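Local coordinates for protein fructose-bisphosphate aldolase class I (Thermoproteus tenax, PDB 1W8S) that belongs to the class I aldolases of the DeoC/LacD family and is built on a TIM-barrel fold, at residues 111-116 against 165-170; 6-11 against 224-229. The protein carries 2 engineered substitutions. All coordinates share one frame; numbering follows the deposited sequence.

Both interactions belong to one closed (βα)8 barrel, whose eight parallel strands run from 18-22 round to 227-230, and they take hold of it at different places. Interaction 1 sets helix 158-171 of the outer layer against the end of strand 108-113 and the loop just beyond it, whereas in interaction 2 the N-terminal helix 4-12 meets the residues that lead into the last strand, 227-230. Their centres are about 17 Å apart, and the nearest atoms stay about 10 Å from each other without touching. Along the chain interaction 1 is nested inside the long loop that interaction 2 closes. One contact therefore seats an outer helix on the barrel wall, and the other joins the start of the chain to the last strand.

Interaction 1: 111-116 against 165-170; sequences YTIYPG and ARIALE
Ile167 meets two residues of the other segment with two separate branches. Its CG2 methyl touches CD1 of Ile113 at 3.9 Å, while its CD1 lies by the ring of Pro115, 3.6 Å from CB and only slightly farther from CG. The branching at CB gives the fork, and the torsions aim it: with chi1 at -69° CG1 stands beside the backbone N and CG2 beside the carbonyl carbon, and the nearly extended chi2 carries CD1 away to its own partner. Ile113 holds its CG1 between the backbone N and the carbonyl carbon (chi1 59°), and the extended bond beyond it brings CD1 across to the helix. Isoleucine suits position 167 because it can fill space in two directions, Ile113 offers a long apolar arm that reaches the helix, and the rigid proline ring offers a compact apolar surface just past the strand. All three residues are buried.

The same helical turn carries a salt bridge, in which Arg166 NE reaches Glu170 OE2 at 2.7 Å. The oxygen lies close to the guanidinium plane and is approached from its anti side, tilted about 21° out of the carboxylate plane.

Ile167 further packs on Thr83 of the second subunit. Helix 158-171 packs over strand 141-145, where Ala168 rests on Val143, and Ile113 joins from the adjacent parallel strand 108-113, also touching Leu127 of helix 120-137.

Interaction 2: 6-11 against 224-229; sequences EKFLRI and GALGIA
The ring of Phe8 meets Leu226 with its edge: CD2 of the leucine lies near the ring plane, 4.0 Å from CE2. Outside the two segments the same ring stacks with Phe12, one turn further along the helix. The flat guanidinium group of Arg10 has Lys7 CA 3.6 Å above one face, displaced toward the rim, and so lies back along its own helix.

Leu226 CD2 is shared, since it also touches CD2 of Leu9 at 3.7 Å, and Leu226 CD1 stands almost as near to that methyl. CG of Leu226 is anti to the backbone N (chi1 -179°), which sends the forked end toward the helix, where both methyls find apolar partners. Leu9 is partly exposed; its CB points to one side, and its CD2 methyl makes the approach. Leucine suits both places by its flexible, purely apolar fork, and phenylalanine by its broad ring, which also packs on Pro140 and Ala175.

Leu226 directly precedes strand 227-230, whose Ala229 touches the bound 1,6-di-O-phosphono-beta-D-fructofuranose further along. The arrangement is that of a TIM barrel whose N-terminal helix lies across the N-terminal end of the barrel, where the parallel strands begin.

Interaction 1: 111-116 against 165-170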
# COMPACT_ATOMS: atom_id res chain seq x y z
N TYR E 111 18.09 11.76 -3.71
CA TYR E 111 17.14 10.95 -2.96
C TYR E 111 17.80 10.37 -1.70
O TYR E 111 18.85 9.72 -1.78
CB TYR E 111 16.56 9.81 -3.82
CG TYR E 111 15.38 9.09 -3.21
CD1 TYR E 111 14.10 9.57 -3.39
CD2 TYR E 111 15.54 7.89 -2.47
CE1 TYR E 111 12.99 8.89 -2.85
CE2 TYR E 111 14.47 7.24 -1.93
CZ TYR E 111 13.19 7.74 -2.09
OH TYR E 111 12.14 7.06 -1.56
N THR E 112 17.19 10.65 -0.56
CA THR E 112 17.67 10.12 0.72
C THR E 112 17.17 8.72 1.01
O THR E 112 15.97 8.41 0.82
CB THR E 112 17.27 11.07 1.86
OG1 THR E 112 17.93 12.32 1.65
CG2 THR E 112 17.80 10.58 3.19
N ILE E 113 18.09 7.86 1.47
CA ILE E 113 17.70 6.56 1.98
C ILE E 113 18.21 6.43 3.41
O ILE E 113 19.24 7.02 3.75
CB ILE E 113 18.19 5.41 1.11
CG1 ILE E 113 19.74 5.42 0.99
CG2 ILE E 113 17.54 5.43 -0.25
CD1 ILE E 113 20.31 4.18 0.34
N TYR E 114 17.45 5.68 4.22
CA TYR E 114 17.83 5.37 5.61
C TYR E 114 17.93 3.85 5.80
O TYR E 114 17.02 3.21 6.35
CB TYR E 114 16.83 5.94 6.62
CG TYR E 114 16.58 7.42 6.49
CD1 TYR E 114 17.59 8.33 6.68
CD2 TYR E 114 15.31 7.91 6.19
CE1 TYR E 114 17.34 9.71 6.55
CE2 TYR E 114 15.07 9.29 6.05
CZ TYR E 114 16.08 10.16 6.24
OH TYR E 114 15.83 11.51 6.13
N PRO E 115 19.02 3.27 5.34
CA PRO E 115 19.28 1.85 5.58
C PRO E 115 19.16 1.51 7.05
O PRO E 115 19.57 2.30 7.91
CB PRO E 115 20.69 1.65 5.07
CG PRO E 115 20.88 2.70 4.07
CD PRO E 115 20.07 3.88 4.54
N GLY E 116 18.57 0.37 7.32
CA GLY E 116 18.29 -0.08 8.68
C GLY E 116 16.89 0.27 9.17
O GLY E 116 16.36 -0.40 10.05
N ALA E 165 27.96 3.81 2.06
CA ALA E 165 28.57 4.05 0.77
C ALA E 165 28.34 2.85 -0.15
O ALA E 165 28.00 3.01 -1.33
CB ALA E 165 30.06 4.30 0.96
N ARG E 166 28.52 1.65 0.38
CA ARG E 166 28.43 0.47 -0.48
C ARG E 166 26.97 0.34 -0.95
O ARG E 166 26.73 0.02 -2.11
CB ARG E 166 28.88 -0.81 0.22
CG ARG E 166 28.90 -2.03 -0.73
CD ARG E 166 29.63 -1.79 -2.04
NE ARG E 166 29.86 -3.03 -2.77
CZ ARG E 166 31.03 -3.41 -3.28
NH1 ARG E 166 32.12 -2.65 -3.20
NH2 ARG E 166 31.11 -4.57 -3.89
N ILE E 167 26.01 0.58 -0.06
CA ILE E 167 24.58 0.45 -0.43
C ILE E 167 24.24 1.40 -1.58
O ILE E 167 23.52 1.03 -2.51
CB ILE E 167 23.67 0.75 0.76
CG1 ILE E 167 23.77 -0.34 1.81
CG2 ILE E 167 22.21 0.82 0.31
CD1 ILE E 167 23.31 0.11 3.20
N ALA E 168 24.78 2.61 -1.55
CA ALA E 168 24.50 3.58 -2.59
C ALA E 168 25.02 3.10 -3.95
O ALA E 168 24.33 3.19 -4.95
CB ALA E 168 25.06 4.91 -2.23
N LEU E 169 26.23 2.53 -3.96
CA LEU E 169 26.74 1.94 -5.17
C LEU E 169 25.87 0.80 -5.66
O LEU E 169 25.54 0.76 -6.82
CB LEU E 169 28.17 1.44 -4.94
CG LEU E 169 28.76 0.52 -6.02
CD1 LEU E 169 28.98 1.25 -7.32
CD2 LEU E 169 30.08 -0.09 -5.50
N GLU E 170 25.50 -0.10 -4.77
CA GLU E 170 24.74 -1.29 -5.11
C GLU E 170 23.36 -0.97 -5.71
O GLU E 170 22.87 -1.68 -6.60
CB GLU E 170 24.59 -2.17 -3.87
CG GLU E 170 25.91 -2.65 -3.29
CD GLU E 170 26.44 -3.94 -3.85
OE1 GLU E 170 25.72 -4.60 -4.62
OE2 GLU E 170 27.58 -4.32 -3.48

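Interaction 2: 6-11 against 224-229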
# COMPACT_ATOMS: atom_id res chain seq x y z
N GLU E 6 29.85 10.17 -15.27
CA GLU E 6 30.66 11.09 -16.08
C GLU E 6 29.93 12.41 -16.33
O GLU E 6 30.55 13.45 -16.31
CB GLU E 6 31.12 10.44 -17.40
CG GLU E 6 32.09 9.28 -17.19
CD GLU E 6 32.50 8.60 -18.49
OE1 GLU E 6 31.77 8.71 -19.51
OE2 GLU E 6 33.57 7.95 -18.49
N LYS E 7 28.61 12.37 -16.53
CA LYS E 7 27.83 13.59 -16.70
C LYS E 7 27.80 14.42 -15.41
O LYS E 7 27.93 15.65 -15.45
CB LYS E 7 26.40 13.24 -17.11
CG LYS E 7 25.51 14.43 -17.39
CD LYS E 7 24.22 14.01 -18.07
CE LYS E 7 23.58 15.15 -18.80
NZ LYS E 7 22.08 15.01 -18.88
N PHE E 8 27.62 13.73 -14.28
CA PHE E 8 27.68 14.36 -12.97
C PHE E 8 29.01 15.10 -12.76
O PHE E 8 29.02 16.26 -12.38
CB PHE E 8 27.48 13.35 -11.87
CG PHE E 8 27.41 13.98 -10.52
CD1 PHE E 8 26.22 14.55 -10.07
CD2 PHE E 8 28.56 14.10 -9.74
CE1 PHE E 8 26.18 15.20 -8.83
CE2 PHE E 8 28.52 14.75 -8.51
CZ PHE E 8 27.34 15.29 -8.06
N LEU E 9 30.12 14.43 -13.02
CA LEU E 9 31.45 15.03 -12.85
C LEU E 9 31.66 16.22 -13.76
O LEU E 9 32.30 17.19 -13.38
CB LEU E 9 32.51 13.97 -13.07
CG LEU E 9 32.46 12.83 -12.03
CD1 LEU E 9 33.38 11.68 -12.42
CD2 LEU E 9 32.85 13.34 -10.67
N ARG E 10 31.14 16.15 -14.99
CA ARG E 10 31.31 17.24 -15.94
C ARG E 10 30.60 18.49 -15.45
O ARG E 10 31.12 19.60 -15.59
CB ARG E 10 30.76 16.89 -17.33
CG ARG E 10 31.64 15.97 -18.14
CD ARG E 10 31.20 15.82 -19.60
NE ARG E 10 30.36 14.63 -19.79
CZ ARG E 10 29.07 14.63 -20.10
NH1 ARG E 10 28.43 13.48 -20.24
NH2 ARG E 10 28.41 15.78 -20.29
N ILE E 11 29.41 18.31 -14.89
CA ILE E 11 28.56 19.43 -14.50
C ILE E 11 28.96 19.97 -13.14
O ILE E 11 29.09 21.19 -12.95
CB ILE E 11 27.08 19.01 -14.49
CG1 ILE E 11 26.63 18.67 -15.93
CG2 ILE E 11 26.18 20.14 -13.89
CD1 ILE E 11 25.24 17.99 -15.99
N GLY E 224 40.20 10.72 -0.41
CA GLY E 224 39.98 10.53 -1.84
C GLY E 224 38.55 10.81 -2.25
O GLY E 224 38.11 10.47 -3.35
N ALA E 225 37.79 11.45 -1.38
CA ALA E 225 36.43 11.85 -1.78
C ALA E 225 36.44 12.94 -2.87
O ALA E 225 37.42 13.70 -3.04
CB ALA E 225 35.68 12.32 -0.60
N LEU E 226 35.30 13.04 -3.56
CA LEU E 226 35.13 14.04 -4.59
C LEU E 226 35.02 15.45 -4.02
O LEU E 226 35.36 16.41 -4.69
CB LEU E 226 33.88 13.74 -5.43
CG LEU E 226 33.61 14.71 -6.57
CD1 LEU E 226 34.69 14.64 -7.65
CD2 LEU E 226 32.27 14.46 -7.16
N GLY E 227 34.52 15.56 -2.80
CA GLY E 227 34.28 16.87 -2.22
C GLY E 227 33.19 16.87 -1.16
O GLY E 227 33.02 15.89 -0.43
N ILE E 228 32.45 17.98 -1.07
CA ILE E 228 31.55 18.16 0.04
C ILE E 228 30.19 18.68 -0.43
O ILE E 228 30.11 19.36 -1.45
CB ILE E 228 32.18 19.11 1.09
CG1 ILE E 228 32.26 20.55 0.58
CG2 ILE E 228 33.60 18.63 1.44
CD1 ILE E 228 32.87 21.52 1.57
N ALA E 229 29.15 18.31 0.31
CA ALA E 229 27.83 18.87 0.15
C ALA E 229 27.55 19.52 1.50
O ALA E 229 27.37 18.82 2.48
CB ALA E 229 26.81 17.78 -0.17